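Local coordinates for xyloglucan-specific endo-beta-1,4-glucanase BoGH5A (Bacteroides ovatus, PDB 3ZMR), which hydrolyses internal beta-1,4-glucosidic linkages of xyloglucan with retention of configuration, releasing xyloglucan oligosaccharides during breakdown of this plant polysaccharide, at residues A[213-222]-A[233-244]. Sequence-based numbering, arbitrary orientation.
Sequences INIHWEGGWL and LDERLEAMWKQI. With XYS (alpha-D-xylopyranose), chain C; GLC (alpha-D-glucopyranose), chain L; BGC (beta-D-glucopyranose), chain B; EDO (1,2-ethanediol), chain H.
E218 OE2, which touches the methyl CE of M240 on the helix, is held by two hydrogen bonds, one with S178 OG and one from W221 NE1, which donates to the anti lone pair of OE2 (2.7 Å), the oxygen tilted somewhat from the indole plane. The other oxygen, OE1, accepts the backbone N of Y177, so both oxygens of this buried carboxylate are engaged. The indole it anchors is a platform for R236. A fully extended side chain (chi1 178°) carries the guanidinium flat onto one face of W221, CZ 3.6 Å from the centroid of the five-membered ring; CD packs over the six-membered ring, as CH-pi. An arginine suits this place because its aliphatic stem and flat cation can both lie on an indole, while NH2 still hydrogen-bonds S178 OG. L233 CD2 meets the rim of W221 at CE3 (3.5 Å), and M240 SD approaches obliquely at CZ2 (3.7 Å), a Met-aromatic contact. Deeper, where strand 210-214 leaves the barrel, I215 CD1 sits over the pyrrole face of W241 (CH-pi, 3.7 Å to the centroid), flanked by M240 CB and I244 CD1; W241 NE1 is bonded to G259 O. Facing away from the helix, N214, its OD1 held by V175 N, donates from ND2 to H216 ND1 (3.1 Å), leaving NE2 to donate to O3 of the glucose unit, modelled as both anomers. Thus helix 227-248 packs on a TIM-barrel strand and its following loop, whose other side binds substrate; E218, its OE2 well out of the guanidinium plane, probably favours the R236 cation by charge alone, while S178 bonds to both.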
# COMPACT_ATOMS: atom_id res chain seq x y z
N ILE A 213 1.25 10.70 -3.89
CA ILE A 213 2.01 10.28 -5.09
C ILE A 213 2.53 8.87 -4.88
O ILE A 213 2.88 8.49 -3.76
CB ILE A 213 3.15 11.25 -5.45
CG1 ILE A 213 4.15 11.42 -4.31
CG2 ILE A 213 2.57 12.58 -5.91
CD1 ILE A 213 5.36 12.24 -4.69
N ASN A 214 2.60 8.09 -5.95
CA ASN A 214 3.11 6.73 -5.89
C ASN A 214 4.16 6.48 -6.97
O ASN A 214 4.59 7.39 -7.67
CB ASN A 214 1.97 5.72 -5.92
CG ASN A 214 1.40 5.49 -7.31
OD1 ASN A 214 1.82 6.11 -8.29
ND2 ASN A 214 0.40 4.64 -7.38
N ILE A 215 4.62 5.24 -7.04
CA ILE A 215 5.20 4.67 -8.27
C ILE A 215 4.17 3.63 -8.74
O ILE A 215 3.87 2.68 -8.03
CB ILE A 215 6.58 4.03 -8.07
CG1 ILE A 215 7.60 5.04 -7.55
CG2 ILE A 215 7.04 3.46 -9.42
CD1 ILE A 215 8.93 4.40 -7.22
N HIS A 216 3.62 3.80 -9.94
CA HIS A 216 2.48 3.02 -10.38
C HIS A 216 2.99 1.81 -11.18
O HIS A 216 4.18 1.47 -11.12
CB HIS A 216 1.54 3.90 -11.21
CG HIS A 216 0.10 3.49 -11.18
ND1 HIS A 216 -0.68 3.63 -10.06
CD2 HIS A 216 -0.72 2.98 -12.15
CE1 HIS A 216 -1.92 3.24 -10.32
NE2 HIS A 216 -1.97 2.85 -11.60
N TRP A 217 2.11 1.18 -11.94
CA TRP A 217 2.41 -0.04 -12.70
C TRP A 217 3.60 0.13 -13.66
O TRP A 217 4.53 -0.67 -13.66
CB TRP A 217 1.15 -0.40 -13.51
CG TRP A 217 1.34 -1.54 -14.48
CD1 TRP A 217 1.52 -2.88 -14.20
CD2 TRP A 217 1.37 -1.42 -15.91
NE1 TRP A 217 1.67 -3.59 -15.38
CE2 TRP A 217 1.55 -2.73 -16.43
CE3 TRP A 217 1.20 -0.35 -16.81
CZ2 TRP A 217 1.57 -2.98 -17.80
CZ3 TRP A 217 1.25 -0.61 -18.17
CH2 TRP A 217 1.43 -1.90 -18.64
N GLU A 218 3.53 1.17 -14.48
CA GLU A 218 4.59 1.53 -15.45
C GLU A 218 5.30 0.34 -16.13
O GLU A 218 6.52 0.22 -16.15
CB GLU A 218 5.57 2.54 -14.89
CG GLU A 218 6.37 2.10 -13.68
CD GLU A 218 7.54 3.03 -13.38
OE1 GLU A 218 7.52 4.19 -13.84
OE2 GLU A 218 8.47 2.58 -12.66
N GLY A 219 4.48 -0.54 -16.70
CA GLY A 219 4.96 -1.69 -17.47
C GLY A 219 5.09 -2.99 -16.71
O GLY A 219 5.27 -4.06 -17.33
N GLY A 220 5.02 -2.92 -15.38
CA GLY A 220 4.94 -4.14 -14.55
C GLY A 220 6.28 -4.67 -14.06
O GLY A 220 6.35 -5.82 -13.60
N TRP A 221 7.35 -3.88 -14.11
CA TRP A 221 8.67 -4.38 -13.68
C TRP A 221 8.71 -4.91 -12.25
O TRP A 221 9.52 -5.77 -11.95
CB TRP A 221 9.74 -3.31 -13.82
CG TRP A 221 9.56 -2.10 -12.95
CD1 TRP A 221 8.91 -0.93 -13.27
CD2 TRP A 221 10.03 -1.94 -11.60
NE1 TRP A 221 8.94 -0.06 -12.21
CE2 TRP A 221 9.65 -0.64 -11.17
CE3 TRP A 221 10.77 -2.73 -10.72
CZ2 TRP A 221 9.93 -0.15 -9.88
CZ3 TRP A 221 11.08 -2.23 -9.45
CH2 TRP A 221 10.69 -0.95 -9.06
N LEU A 222 7.83 -4.39 -11.37
CA LEU A 222 7.85 -4.79 -9.96
C LEU A 222 7.11 -6.12 -9.73
O LEU A 222 7.18 -6.71 -8.66
CB LEU A 222 7.28 -3.69 -9.05
CG LEU A 222 7.49 -3.83 -7.55
CD1 LEU A 222 8.94 -4.02 -7.15
CD2 LEU A 222 6.86 -2.64 -6.84
N LEU A 233 14.95 -6.05 -7.61
CA LEU A 233 13.73 -5.24 -7.45
C LEU A 233 13.84 -4.32 -6.22
O LEU A 233 13.49 -3.12 -6.31
CB LEU A 233 12.48 -6.11 -7.39
CG LEU A 233 12.16 -6.82 -8.70
CD1 LEU A 233 10.85 -7.58 -8.60
CD2 LEU A 233 12.12 -5.90 -9.87
N ASP A 234 14.34 -4.86 -5.12
CA ASP A 234 14.54 -4.05 -3.91
C ASP A 234 15.51 -2.90 -4.22
O ASP A 234 15.32 -1.77 -3.79
CB ASP A 234 15.15 -4.88 -2.77
CG ASP A 234 14.21 -5.83 -2.09
OD1 ASP A 234 12.99 -5.84 -2.39
OD2 ASP A 234 14.70 -6.57 -1.18
N GLU A 235 16.60 -3.20 -4.95
CA GLU A 235 17.61 -2.19 -5.26
C GLU A 235 17.00 -1.07 -6.11
O GLU A 235 17.22 0.12 -5.86
CB GLU A 235 18.76 -2.83 -5.99
CG GLU A 235 19.79 -1.89 -6.57
CD GLU A 235 20.89 -2.64 -7.26
OE1 GLU A 235 21.85 -3.05 -6.58
OE2 GLU A 235 20.74 -2.85 -8.47
N ARG A 236 16.21 -1.46 -7.12
CA ARG A 236 15.58 -0.48 -7.99
C ARG A 236 14.54 0.38 -7.25
O ARG A 236 14.50 1.59 -7.43
CB ARG A 236 14.95 -1.17 -9.19
CG ARG A 236 14.22 -0.24 -10.13
CD ARG A 236 13.81 -0.95 -11.38
NE ARG A 236 13.07 -0.09 -12.28
CZ ARG A 236 12.70 -0.47 -13.50
NH1 ARG A 236 13.03 -1.68 -13.95
NH2 ARG A 236 12.00 0.34 -14.28
N LEU A 237 13.69 -0.27 -6.47
CA LEU A 237 12.63 0.44 -5.73
C LEU A 237 13.28 1.47 -4.79
O LEU A 237 12.84 2.64 -4.71
CB LEU A 237 11.79 -0.58 -5.00
CG LEU A 237 10.53 0.02 -4.35
CD1 LEU A 237 9.55 0.61 -5.35
CD2 LEU A 237 9.87 -1.04 -3.48
N GLU A 238 14.36 1.07 -4.11
CA GLU A 238 15.11 2.00 -3.26
C GLU A 238 15.69 3.17 -4.05
O GLU A 238 15.60 4.33 -3.65
CB GLU A 238 16.24 1.26 -2.52
CG GLU A 238 17.10 2.21 -1.70
CD GLU A 238 18.22 1.54 -0.91
OE1 GLU A 238 18.65 0.45 -1.28
OE2 GLU A 238 18.67 2.14 0.09
N ALA A 239 16.33 2.86 -5.19
CA ALA A 239 17.01 3.90 -5.97
C ALA A 239 16.01 4.95 -6.45
O ALA A 239 16.30 6.14 -6.44
CB ALA A 239 17.75 3.30 -7.14
N MET A 240 14.83 4.48 -6.83
CA MET A 240 13.79 5.37 -7.32
C MET A 240 13.20 6.18 -6.19
O MET A 240 13.13 7.43 -6.25
CB MET A 240 12.71 4.57 -8.08
CG MET A 240 13.23 3.92 -9.36
SD MET A 240 11.96 2.96 -10.19
CE MET A 240 10.95 4.27 -10.88
N TRP A 241 12.82 5.50 -5.10
CA TRP A 241 12.23 6.23 -3.96
C TRP A 241 13.19 7.20 -3.27
O TRP A 241 12.76 8.23 -2.74
CB TRP A 241 11.58 5.31 -2.92
CG TRP A 241 10.12 5.10 -3.25
CD1 TRP A 241 9.53 3.95 -3.70
CD2 TRP A 241 9.09 6.09 -3.19
NE1 TRP A 241 8.19 4.18 -3.96
CE2 TRP A 241 7.90 5.49 -3.67
CE3 TRP A 241 9.07 7.45 -2.86
CZ2 TRP A 241 6.69 6.19 -3.77
CZ3 TRP A 241 7.86 8.13 -2.93
CH2 TRP A 241 6.71 7.51 -3.40
N LYS A 242 14.49 6.89 -3.29
CA LYS A 242 15.45 7.82 -2.71
C LYS A 242 15.37 9.19 -3.42
O LYS A 242 15.36 10.26 -2.80
CB LYS A 242 16.86 7.24 -2.72
CG LYS A 242 17.87 8.14 -2.05
CD LYS A 242 19.24 7.47 -1.98
CE LYS A 242 20.23 8.42 -1.33
NZ LYS A 242 21.62 7.90 -1.31
N GLN A 243 15.31 9.14 -4.75
CA GLN A 243 15.21 10.35 -5.53
C GLN A 243 13.93 11.13 -5.29
O GLN A 243 13.92 12.36 -5.13
CB GLN A 243 15.29 10.05 -7.02
CG GLN A 243 16.67 9.54 -7.43
CD GLN A 243 16.65 9.02 -8.84
OE1 GLN A 243 16.75 9.79 -9.80
NE2 GLN A 243 16.50 7.73 -8.97
N ILE A 244 12.83 10.39 -5.31
CA ILE A 244 11.52 11.04 -5.13
C ILE A 244 11.40 11.64 -3.71
O ILE A 244 10.99 12.80 -3.52
CB ILE A 244 10.39 10.04 -5.36
CG1 ILE A 244 10.44 9.46 -6.79
CG2 ILE A 244 9.03 10.68 -5.08
CD1 ILE A 244 9.75 8.11 -6.89
C1 XYS C . -2.18 -0.93 -17.08
C2 XYS C . -1.96 -2.45 -17.32
C3 XYS C . -2.72 -3.19 -16.23
C4 XYS C . -2.34 -2.71 -14.83
C5 XYS C . -2.43 -1.18 -14.69
O2 XYS C . -2.40 -2.94 -18.62
O3 XYS C . -2.49 -4.60 -16.28
O4 XYS C . -3.23 -3.31 -13.91
O5 XYS C . -1.76 -0.55 -15.76
C1 GLC L . -6.21 -0.57 -10.93
C2 GLC L . -4.96 0.07 -11.53
C3 GLC L . -5.31 1.13 -12.57
C4 GLC L . -6.25 0.48 -13.59
C5 GLC L . -7.40 -0.26 -12.88
C6 GLC L . -8.40 -0.92 -13.82
O2 GLC L . -4.17 0.57 -10.48
O3 GLC L . -4.13 1.72 -13.15
O4 GLC L . -6.76 1.52 -14.37
O5 GLC L . -6.89 -1.22 -11.98
O6 GLC L . -9.41 0.03 -14.08
C2 BGC B . -4.82 -0.07 -11.44
C3 BGC B . -5.31 0.98 -12.45
C4 BGC B . -6.34 0.42 -13.42
C5 BGC B . -7.42 -0.20 -12.52
C6 BGC B . -8.58 -0.73 -13.35
C1 BGC B . -5.90 -0.92 -10.75
O2 BGC B . -4.05 0.58 -10.43
O3 BGC B . -4.16 1.47 -13.18
O4 BGC B . -6.81 1.47 -14.31
O5 BGC B . -6.89 -1.27 -11.73
O6 BGC B . -8.01 -1.52 -14.40
C1 EDO H . 15.98 -4.49 -13.29
O1 EDO H . 15.60 -5.52 -14.20
C2 EDO H . 15.00 -4.47 -12.12
O2 EDO H . 13.69 -4.21 -12.63